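Local structure of multicopper oxidase (Pseudomonas thermotolerans, 6VOW) at residues H38-L42 with V69-R74; G131-P137 with L149-V155. The protein probably oxidises phenolic or lignin-related substrates at a mononuclear copper and passes the electrons to a copper cluster that reduces dioxygen to water, as laccases do. One frame throughout, in Å; residues are numbered along the deposited sequence. Where two conformers were deposited one is given.

Interaction 1 (H38-L42 with V69-R74); sequences HDYEL and VELRCR
Y40 and H38 meet L71, R72 and C73 in face-to-face packing between the two sheets of a cupredoxin-type beta sandwich, strand 38-42 running nearly antiparallel to 71-74 (164°) with the axes 7.8 Å apart at their closest. Such a spacing belongs to side-chain packing between sheets, to which the phenol of Y40 adds a polar link. It reaches across to the other backbone, where R72 N donates to Y40 OH at 2.8 Å and an N-H...O angle of 157°. L71 CG sits squarely over the centre of the tyrosine ring, 4.1 Å from the centroid, as a CH-pi contact, while R72 O lies in plane at the ring's edge. A water hydrogen-bonded to Y40 OH donates to E70 O, its oxygen 2.9 Å from that carbonyl oxygen.

H38 likewise offers a ring face, here to C73. With its CG anti to the carbonyl carbon (chi1 -54°), the imidazole lies against C73, whose CA stands 3.8 Å from the ring centroid; C73 SG, 3.6 Å from that centroid, adds a sulfur-aromatic contact over the face. The polar end, NE2, hydrogen-bonds to D77. Deeper in, L42 CD2 touches L71 CD1 at 4.2 Å. Turned away from 38-42, R72 NH1 forms a salt bridge with E70 OE1 at 2.7 Å, while E70 OE2 is hydrogen-bonded to S168; R72 also forms salt bridges with E156 and E166.

Strand 37-49 continues its sheet through backbone bonds to strand 78-85, whose V81 touches both L42 and L71; strand 71-74 lies at the edge of the other sheet, beside 151-156.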
ATOM      1  N   HIS A  38      10.739  -7.637  17.274  1.00 35.02           N
ATOM      2  CA  HIS A  38       9.402  -8.178  17.174  1.00 34.64           C
ATOM      3  C   HIS A  38       9.534  -9.360  16.263  1.00 38.51           C
ATOM      4  O   HIS A  38       9.803  -9.195  15.069  1.00 40.93           O
ATOM      5  CB  HIS A  38       8.491  -7.133  16.552  1.00 37.36           C
ATOM      6  CG  HIS A  38       8.512  -5.831  17.247  1.00 36.74           C
ATOM      7  ND1 HIS A  38       7.421  -5.376  17.924  1.00 39.01           N
ATOM      8  CD2 HIS A  38       9.476  -4.890  17.408  1.00 43.52           C
ATOM      9  CE1 HIS A  38       7.698  -4.207  18.468  1.00 43.46           C
ATOM     10  NE2 HIS A  38       8.942  -3.899  18.189  1.00 41.42           N
ATOM     11  N   ASP A  39       9.543 -10.558  16.855  1.00 35.56           N
ATOM     12  CA  ASP A  39       9.553 -11.849  16.132  1.00 41.12           C
ATOM     13  C   ASP A  39       8.181 -12.382  15.714  1.00 40.78           C
ATOM     14  O   ASP A  39       7.201 -12.454  16.500  1.00 36.12           O
ATOM     15  CB  ASP A  39      10.305 -12.987  16.887  1.00 40.76           C
ATOM     16  CG  ASP A  39      11.773 -12.836  16.768  1.00 48.67           C
ATOM     17  OD1 ASP A  39      12.270 -13.169  15.704  1.00 63.39           O
ATOM     18  OD2 ASP A  39      12.464 -12.308  17.640  1.00 51.01           O
ATOM     19  N   TYR A  40       8.161 -12.748  14.434  1.00 42.50           N
ATOM     20  CA  TYR A  40       7.029 -13.334  13.788  1.00 46.66           C
ATOM     21  C   TYR A  40       7.529 -14.499  12.922  1.00 41.52           C
ATOM     22  O   TYR A  40       8.632 -14.436  12.358  1.00 41.87           O
ATOM     23  CB  TYR A  40       6.346 -12.302  12.896  1.00 48.66           C
ATOM     24  CG  TYR A  40       5.580 -11.216  13.577  1.00 36.39           C
ATOM     25  CD1 TYR A  40       4.322 -11.448  14.045  1.00 45.62           C
ATOM     26  CD2 TYR A  40       6.121  -9.969  13.776  1.00 37.20           C
ATOM     27  CE1 TYR A  40       3.589 -10.459  14.647  1.00 43.46           C
ATOM     28  CE2 TYR A  40       5.406  -8.985  14.376  1.00 34.77           C
ATOM     29  CZ  TYR A  40       4.148  -9.267  14.840  1.00 36.32           C
ATOM     30  OH  TYR A  40       3.381  -8.332  15.410  1.00 38.21           O
ATOM     31  N   GLU A  41       6.755 -15.581  12.937  1.00 47.71           N
ATOM     32  CA  GLU A  41       6.826 -16.682  11.968  1.00 50.83           C
ATOM     33  C   GLU A  41       5.610 -16.486  11.075  1.00 56.95           C
ATOM     34  O   GLU A  41       4.458 -16.592  11.580  1.00 53.75           O
ATOM     35  CB  GLU A  41       6.705 -18.039  12.661  1.00 51.55           C
ATOM     36  CG  GLU A  41       6.887 -19.185  11.687  1.00 58.16           C
ATOM     37  CD  GLU A  41       6.633 -20.576  12.233  1.00 61.36           C
ATOM     38  OE1 GLU A  41       5.554 -20.896  12.749  1.00 70.76           O
ATOM     39  OE2 GLU A  41       7.523 -21.386  12.080  1.00 59.57           O
ATOM     40  N   LEU A  42       5.856 -16.200   9.786  1.00 52.02           N
ATOM     41  CA  LEU A  42       4.780 -15.900   8.845  1.00 41.30           C
ATOM     42  C   LEU A  42       4.770 -16.958   7.759  1.00 40.76           C
ATOM     43  O   LEU A  42       5.752 -17.106   7.033  1.00 44.33           O
ATOM     44  CB  LEU A  42       4.931 -14.537   8.202  1.00 39.06           C
ATOM     45  CG  LEU A  42       3.686 -14.078   7.417  1.00 42.44           C
ATOM     46  CD1 LEU A  42       2.436 -14.096   8.288  1.00 54.01           C
ATOM     47  CD2 LEU A  42       3.832 -12.706   6.829  1.00 43.51           C
ATOM     48  N   VAL A  69      -2.575 -11.849   8.130  0.50 42.94           N
ATOM     49  CA  VAL A  69      -2.431 -11.431   9.501  0.50 44.38           C
ATOM     50  C   VAL A  69      -1.789 -10.032   9.631  0.50 42.02           C
ATOM     51  O   VAL A  69      -0.957  -9.612   8.779  0.50 36.80           O
ATOM     52  CB  VAL A  69      -1.522 -12.432  10.204  0.50 45.49           C
ATOM     53  CG1 VAL A  69      -0.107 -11.888  10.159  0.50 38.94           C
ATOM     54  CG2 VAL A  69      -2.011 -12.687  11.610  0.50 49.32           C
ATOM     55  N   GLU A  70      -2.194  -9.299  10.673  1.00 38.44           N
ATOM     56  CA  GLU A  70      -1.596  -7.971  10.922  1.00 50.27           C
ATOM     57  C   GLU A  70      -0.168  -8.099  11.547  1.00 40.30           C
ATOM     58  O   GLU A  70       0.013  -8.725  12.492  1.00 48.75           O
ATOM     59  CB  GLU A  70      -2.500  -6.960  11.693  1.00 45.37           C
ATOM     60  CG  GLU A  70      -1.889  -5.523  11.552  1.00 47.25           C
ATOM     61  CD  GLU A  70      -2.755  -4.344  12.058  1.00 54.28           C
ATOM     62  OE1 GLU A  70      -2.316  -3.747  13.045  1.00 52.62           O
ATOM     63  OE2 GLU A  70      -3.804  -3.942  11.477  1.00 51.28           O
ATOM     64  N   LEU A  71       0.844  -7.607  10.894  1.00 36.31           N
ATOM     65  CA  LEU A  71       2.150  -7.532  11.559  1.00 40.30           C
ATOM     66  C   LEU A  71       2.315  -6.194  12.303  1.00 43.50           C
ATOM     67  O   LEU A  71       2.013  -5.078  11.732  1.00 38.29           O
ATOM     68  CB  LEU A  71       3.274  -7.756  10.582  1.00 39.98           C
ATOM     69  CG  LEU A  71       3.816  -9.165  10.379  1.00 46.27           C
ATOM     70  CD1 LEU A  71       2.830 -10.172  10.075  1.00 46.68           C
ATOM     71  CD2 LEU A  71       4.783  -9.164   9.226  1.00 57.39           C
ATOM     72  N   ARG A  72       2.744  -6.261  13.563  1.00 40.99           N
ATOM     73  CA  ARG A  72       3.039  -4.961  14.282  1.00 47.78           C
ATOM     74  C   ARG A  72       4.481  -4.874  14.663  1.00 41.80           C
ATOM     75  O   ARG A  72       5.060  -5.907  15.083  1.00 40.88           O
ATOM     76  CB  ARG A  72       2.343  -4.813  15.612  1.00 55.81           C
ATOM     77  CG  ARG A  72       0.903  -5.081  15.659  1.00 62.34           C
ATOM     78  CD  ARG A  72       0.128  -3.959  15.086  1.00 61.19           C
ATOM     79  NE  ARG A  72      -0.001  -2.834  15.984  1.00 60.01           N
ATOM     80  CZ  ARG A  72      -1.070  -2.036  16.035  1.00 63.18           C
ATOM     81  NH1 ARG A  72      -2.163  -2.186  15.271  1.00 51.18           N
ATOM     82  NH2 ARG A  72      -1.023  -1.063  16.874  1.00 61.14           N
ATOM     83  N   CYS A  73       5.037  -3.667  14.496  1.00 39.54           N
ATOM     84  CA  CYS A  73       6.321  -3.334  15.041  1.00 36.60           C
ATOM     85  C   CYS A  73       6.217  -1.966  15.712  1.00 34.70           C
ATOM     86  O   CYS A  73       5.116  -1.386  15.851  1.00 33.50           O
ATOM     87  CB  CYS A  73       7.402  -3.319  13.961  1.00 41.83           C
ATOM     88  SG  CYS A  73       9.183  -3.492  14.581  1.00 51.30           S
ATOM     89  N   ARG A  74       7.337  -1.458  16.216  1.00 29.19           N
ATOM     90  CA  ARG A  74       7.337  -0.189  16.953  1.00 34.91           C
ATOM     91  C   ARG A  74       8.457   0.487  16.341  1.00 33.83           C
ATOM     92  O   ARG A  74       9.421  -0.206  15.965  1.00 40.16           O
ATOM     93  CB  ARG A  74       7.579  -0.474  18.458  1.00 52.72           C
ATOM     94  CG  ARG A  74       8.107   0.652  19.337  1.00 62.05           C
ATOM     95  CD  ARG A  74       7.001   1.248  20.159  1.00 72.37           C
ATOM     96  NE  ARG A  74       6.259   0.199  20.853  1.00 76.19           N
ATOM     97  CZ  ARG A  74       5.018   0.330  21.319  1.00 84.77           C
ATOM     98  NH1 ARG A  74       4.332   1.463  21.159  1.00 89.97           N
ATOM     99  NH2 ARG A  74       4.434  -0.688  21.937  1.00 93.28           N
TER
HETATM  100  O   HOH W   1       0.890  -8.827  15.296  1.00 74.70           O

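Interaction 2 (G131-P137 with L149-V155); sequences GNFWYHP and LVGPLVV. With C2O (Cu-O-Cu linkage), chain B.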
ATOM      1  N   GLY A 131       3.721   4.213  11.225  1.00 34.37           N
ATOM      2  CA  GLY A 131       2.574   4.281  10.423  1.00 36.72           C
ATOM      3  C   GLY A 131       2.216   2.994   9.770  1.00 37.21           C
ATOM      4  O   GLY A 131       2.553   1.914  10.256  1.00 32.65           O
ATOM      5  N   ASN A 132       1.469   3.132   8.688  1.00 39.05           N
ATOM      6  CA  ASN A 132       0.739   2.034   8.020  1.00 37.98           C
ATOM      7  C   ASN A 132       1.486   1.608   6.830  1.00 32.78           C
ATOM      8  O   ASN A 132       1.714   2.456   5.950  1.00 35.27           O
ATOM      9  CB  ASN A 132      -0.628   2.580   7.532  1.00 40.10           C
ATOM     10  CG  ASN A 132      -1.467   3.025   8.698  1.00 45.50           C
ATOM     11  OD1 ASN A 132      -1.586   2.286   9.707  1.00 44.52           O
ATOM     12  ND2 ASN A 132      -2.038   4.213   8.604  1.00 46.13           N
ATOM     13  N   PHE A 133       1.839   0.331   6.775  1.00 33.21           N
ATOM     14  CA  PHE A 133       2.577  -0.155   5.610  1.00 38.28           C
ATOM     15  C   PHE A 133       1.826  -1.395   5.277  1.00 36.16           C
ATOM     16  O   PHE A 133       0.767  -1.721   5.911  1.00 34.79           O
ATOM     17  CB  PHE A 133       4.084  -0.369   5.963  1.00 34.96           C
ATOM     18  CG  PHE A 133       4.721   0.870   6.346  1.00 32.91           C
ATOM     19  CD1 PHE A 133       5.060   1.773   5.421  1.00 29.36           C
ATOM     20  CD2 PHE A 133       4.760   1.230   7.686  1.00 36.92           C
ATOM     21  CE1 PHE A 133       5.570   3.003   5.786  1.00 32.85           C
ATOM     22  CE2 PHE A 133       5.206   2.451   8.077  1.00 34.61           C
ATOM     23  CZ  PHE A 133       5.653   3.343   7.118  1.00 35.42           C
ATOM     24  N   TRP A 134       2.339  -2.100   4.301  1.00 35.23           N
ATOM     25  CA  TRP A 134       1.781  -3.464   4.046  1.00 38.68           C
ATOM     26  C   TRP A 134       2.822  -4.312   3.398  1.00 33.83           C
ATOM     27  O   TRP A 134       3.920  -3.839   3.030  1.00 35.77           O
ATOM     28  CB  TRP A 134       0.476  -3.431   3.183  1.00 36.86           C
ATOM     29  CG  TRP A 134       0.561  -2.833   1.839  1.00 37.22           C
ATOM     30  CD1 TRP A 134       0.974  -1.602   1.508  1.00 32.96           C
ATOM     31  CD2 TRP A 134       0.217  -3.489   0.636  1.00 30.65           C
ATOM     32  NE1 TRP A 134       0.897  -1.449   0.167  1.00 39.93           N
ATOM     33  CE2 TRP A 134       0.391  -2.596  -0.381  1.00 33.92           C
ATOM     34  CE3 TRP A 134      -0.288  -4.741   0.350  1.00 35.71           C
ATOM     35  CZ2 TRP A 134       0.169  -2.931  -1.692  1.00 34.57           C
ATOM     36  CZ3 TRP A 134      -0.567  -5.063  -0.934  1.00 35.27           C
ATOM     37  CH2 TRP A 134      -0.381  -4.148  -1.948  1.00 35.97           C
ATOM     38  N   TYR A 135       2.454  -5.544   3.195  1.00 34.12           N
ATOM     39  CA  TYR A 135       3.360  -6.525   2.643  1.00 40.97           C
ATOM     40  C   TYR A 135       2.639  -7.436   1.666  1.00 36.37           C
ATOM     41  O   TYR A 135       1.464  -7.809   1.848  1.00 39.92           O
ATOM     42  CB  TYR A 135       3.978  -7.322   3.816  1.00 37.24           C
ATOM     43  CG  TYR A 135       3.011  -8.158   4.622  1.00 36.23           C
ATOM     44  CD1 TYR A 135       2.849  -9.486   4.319  1.00 40.56           C
ATOM     45  CD2 TYR A 135       2.331  -7.651   5.719  1.00 29.47           C
ATOM     46  CE1 TYR A 135       1.994 -10.304   5.021  1.00 31.02           C
ATOM     47  CE2 TYR A 135       1.481  -8.486   6.461  1.00 37.28           C
ATOM     48  CZ  TYR A 135       1.335  -9.826   6.069  1.00 39.23           C
ATOM     49  OH  TYR A 135       0.513 -10.709   6.684  1.00 42.92           O
ATOM     50  N   HIS A 136       3.396  -7.874   0.694  1.00 38.00           N
ATOM     51  CA  HIS A 136       2.839  -8.704  -0.347  1.00 43.12           C
ATOM     52  C   HIS A 136       3.972  -9.250  -1.167  1.00 37.36           C
ATOM     53  O   HIS A 136       5.072  -8.817  -1.011  1.00 31.60           O
ATOM     54  CB  HIS A 136       1.918  -7.858  -1.248  1.00 39.79           C
ATOM     55  CG  HIS A 136       2.611  -6.711  -1.887  1.00 39.01           C
ATOM     56  ND1 HIS A 136       3.433  -6.836  -2.985  1.00 38.23           N
ATOM     57  CD2 HIS A 136       2.612  -5.403  -1.559  1.00 40.08           C
ATOM     58  CE1 HIS A 136       3.906  -5.641  -3.317  1.00 38.27           C
ATOM     59  NE2 HIS A 136       3.398  -4.748  -2.472  1.00 37.64           N
ATOM     60  N   PRO A 137       3.696 -10.229  -2.023  1.00 37.06           N
ATOM     61  CA  PRO A 137       4.772 -10.786  -2.840  1.00 37.77           C
ATOM     62  C   PRO A 137       5.171  -9.859  -3.857  1.00 35.98           C
ATOM     63  O   PRO A 137       4.449  -8.904  -4.136  1.00 37.20           O
ATOM     64  CB  PRO A 137       4.134 -12.018  -3.500  1.00 36.75           C
ATOM     65  CG  PRO A 137       3.079 -12.390  -2.539  1.00 40.77           C
ATOM     66  CD  PRO A 137       2.535 -11.121  -2.013  1.00 42.45           C
ATOM     67  N   LEU A 149      -2.645 -12.920  -1.121  1.00 38.00           N
ATOM     68  CA  LEU A 149      -1.362 -12.700  -0.442  1.00 40.28           C
ATOM     69  C   LEU A 149      -1.093 -11.254  -0.312  1.00 36.69           C
ATOM     70  O   LEU A 149      -0.277 -10.727  -1.038  1.00 37.83           O
ATOM     71  CB  LEU A 149      -0.186 -13.437  -1.128  1.00 38.94           C
ATOM     72  CG  LEU A 149      -0.346 -14.946  -0.970  1.00 35.41           C
ATOM     73  CD1 LEU A 149       0.425 -15.629  -2.080  1.00 51.40           C
ATOM     74  CD2 LEU A 149      -0.016 -15.554   0.388  1.00 40.55           C
ATOM     75  N   VAL A 150      -1.763 -10.654   0.698  1.00 37.11           N
ATOM     76  CA  VAL A 150      -1.613  -9.286   1.076  1.00 32.71           C
ATOM     77  C   VAL A 150      -1.922  -9.137   2.546  1.00 35.31           C
ATOM     78  O   VAL A 150      -2.850  -9.818   3.078  1.00 35.68           O
ATOM     79  CB  VAL A 150      -2.527  -8.334   0.332  1.00 34.56           C
ATOM     80  CG1 VAL A 150      -2.258  -8.314  -1.121  1.00 35.18           C
ATOM     81  CG2 VAL A 150      -3.950  -8.575   0.608  1.00 35.89           C
ATOM     82  N   GLY A 151      -1.181  -8.271   3.203  1.00 33.52           N
ATOM     83  CA  GLY A 151      -1.475  -8.044   4.637  1.00 37.13           C
ATOM     84  C   GLY A 151      -1.110  -6.655   5.107  1.00 33.70           C
ATOM     85  O   GLY A 151      -0.267  -6.007   4.498  1.00 35.86           O
ATOM     86  N   PRO A 152      -1.691  -6.195   6.214  1.00 32.75           N
ATOM     87  CA  PRO A 152      -1.292  -4.928   6.831  1.00 39.42           C
ATOM     88  C   PRO A 152      -0.069  -5.074   7.763  1.00 41.71           C
ATOM     89  O   PRO A 152       0.023  -6.108   8.482  1.00 37.96           O
ATOM     90  CB  PRO A 152      -2.553  -4.521   7.659  1.00 36.51           C
ATOM     91  CG  PRO A 152      -3.335  -5.738   7.850  1.00 40.11           C
ATOM     92  CD  PRO A 152      -2.675  -6.870   7.035  1.00 43.05           C
ATOM     93  N   LEU A 153       0.833  -4.075   7.720  1.00 38.57           N
ATOM     94  CA  LEU A 153       1.950  -3.862   8.699  1.00 38.55           C
ATOM     95  C   LEU A 153       1.839  -2.515   9.380  1.00 35.52           C
ATOM     96  O   LEU A 153       1.852  -1.481   8.719  1.00 37.59           O
ATOM     97  CB  LEU A 153       3.288  -3.912   8.010  1.00 39.98           C
ATOM     98  CG  LEU A 153       4.559  -3.598   8.767  1.00 44.10           C
ATOM     99  CD1 LEU A 153       4.636  -4.450   9.996  1.00 50.36           C
ATOM    100  CD2 LEU A 153       5.768  -3.779   7.878  1.00 45.34           C
ATOM    101  N   VAL A 154       1.629  -2.513  10.694  1.00 37.90           N
ATOM    102  CA  VAL A 154       1.611  -1.271  11.502  1.00 34.65           C
ATOM    103  C   VAL A 154       2.934  -1.104  12.226  1.00 35.76           C
ATOM    104  O   VAL A 154       3.345  -2.018  12.941  1.00 33.31           O
ATOM    105  CB  VAL A 154       0.465  -1.286  12.543  1.00 38.73           C
ATOM    106  CG1 VAL A 154       0.445  -0.024  13.350  1.00 33.40           C
ATOM    107  CG2 VAL A 154      -0.891  -1.411  11.854  1.00 38.58           C
ATOM    108  N   VAL A 155       3.608   0.030  12.020  1.00 33.52           N
ATOM    109  CA  VAL A 155       4.709   0.434  12.813  1.00 33.16           C
ATOM    110  C   VAL A 155       4.195   1.492  13.789  1.00 38.66           C
ATOM    111  O   VAL A 155       3.842   2.587  13.377  1.00 31.23           O
ATOM    112  CB  VAL A 155       5.888   0.907  11.940  1.00 35.13           C
ATOM    113  CG1 VAL A 155       7.101   1.301  12.828  1.00 39.47           C
ATOM    114  CG2 VAL A 155       6.306  -0.237  10.973  1.00 36.30           C
TER
HETATM  115 CU2  C2O B 501       3.512  -2.779  -2.847  1.00 46.92          CU
HETATM  116 CU3  C2O B 501       6.896  -3.130  -5.940  1.00 49.24          CU
HETATM  117  O1  C2O B 501       5.164  -2.813  -4.458  1.00 42.25           O
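H136 NE2 binds one copper of the Cu-O-Cu group at 2.0 Å, and H96 and H440 complete the protein ligands of that metal. Its ring is fixed from the other end, ND1 donating to P137 O at 2.6 Å. W134 lines the same pocket: H136 CD2 lies above its indole face, and V150 CG1 meets its edge in plane, 3.7 Å from W134 CZ3. Behind these residues stands an antiparallel ladder in which G131, F133 and Y135 form hydrogen-bonded pairs with V155, L153 and G151, each pair joined by two N-H...O bonds.

With CG of Y135 set between its backbone N and carbonyl carbon (chi1 65°), the ring swings over G151, whose CA is 3.8 Å from the centroid; a CB on G151 would collide with CZ. The tyrosine hydroxyl bonds to V69 O. Were Y135 an alanine, V69 O would probably lose this donor and a gap would open over G151. Farther along, F133 CD2 packs on V155 CG2.

Strand 94-96 flanks 131-136, strand 71-74 flanks 151-156, and helix 141-146, in the connection between the paired segments, covers H136 and V150 through L145.

Overall arrangement
Interactions 1 and 2 follow one another along the chain, their centres about 10 Å apart, and meet at strand 71-74, which belongs to the sheet that carries the copper ligand H136. Interaction 1 spans two sheets, whereas interaction 2 lies within one of them, the sheet ordered 71-74, 151-156, 131-136, 94-96. Strand 71-74 therefore serves both: it faces 38-42 across the sandwich and adjoins 151-156, where L71 O and V154 N are 2.8 Å apart in a probable hydrogen bond. The centre of interaction 1, which is partly buried, lies about 17 Å, and that of the buried, copper-binding interaction 2 about 7 Å, from the centre of the chain.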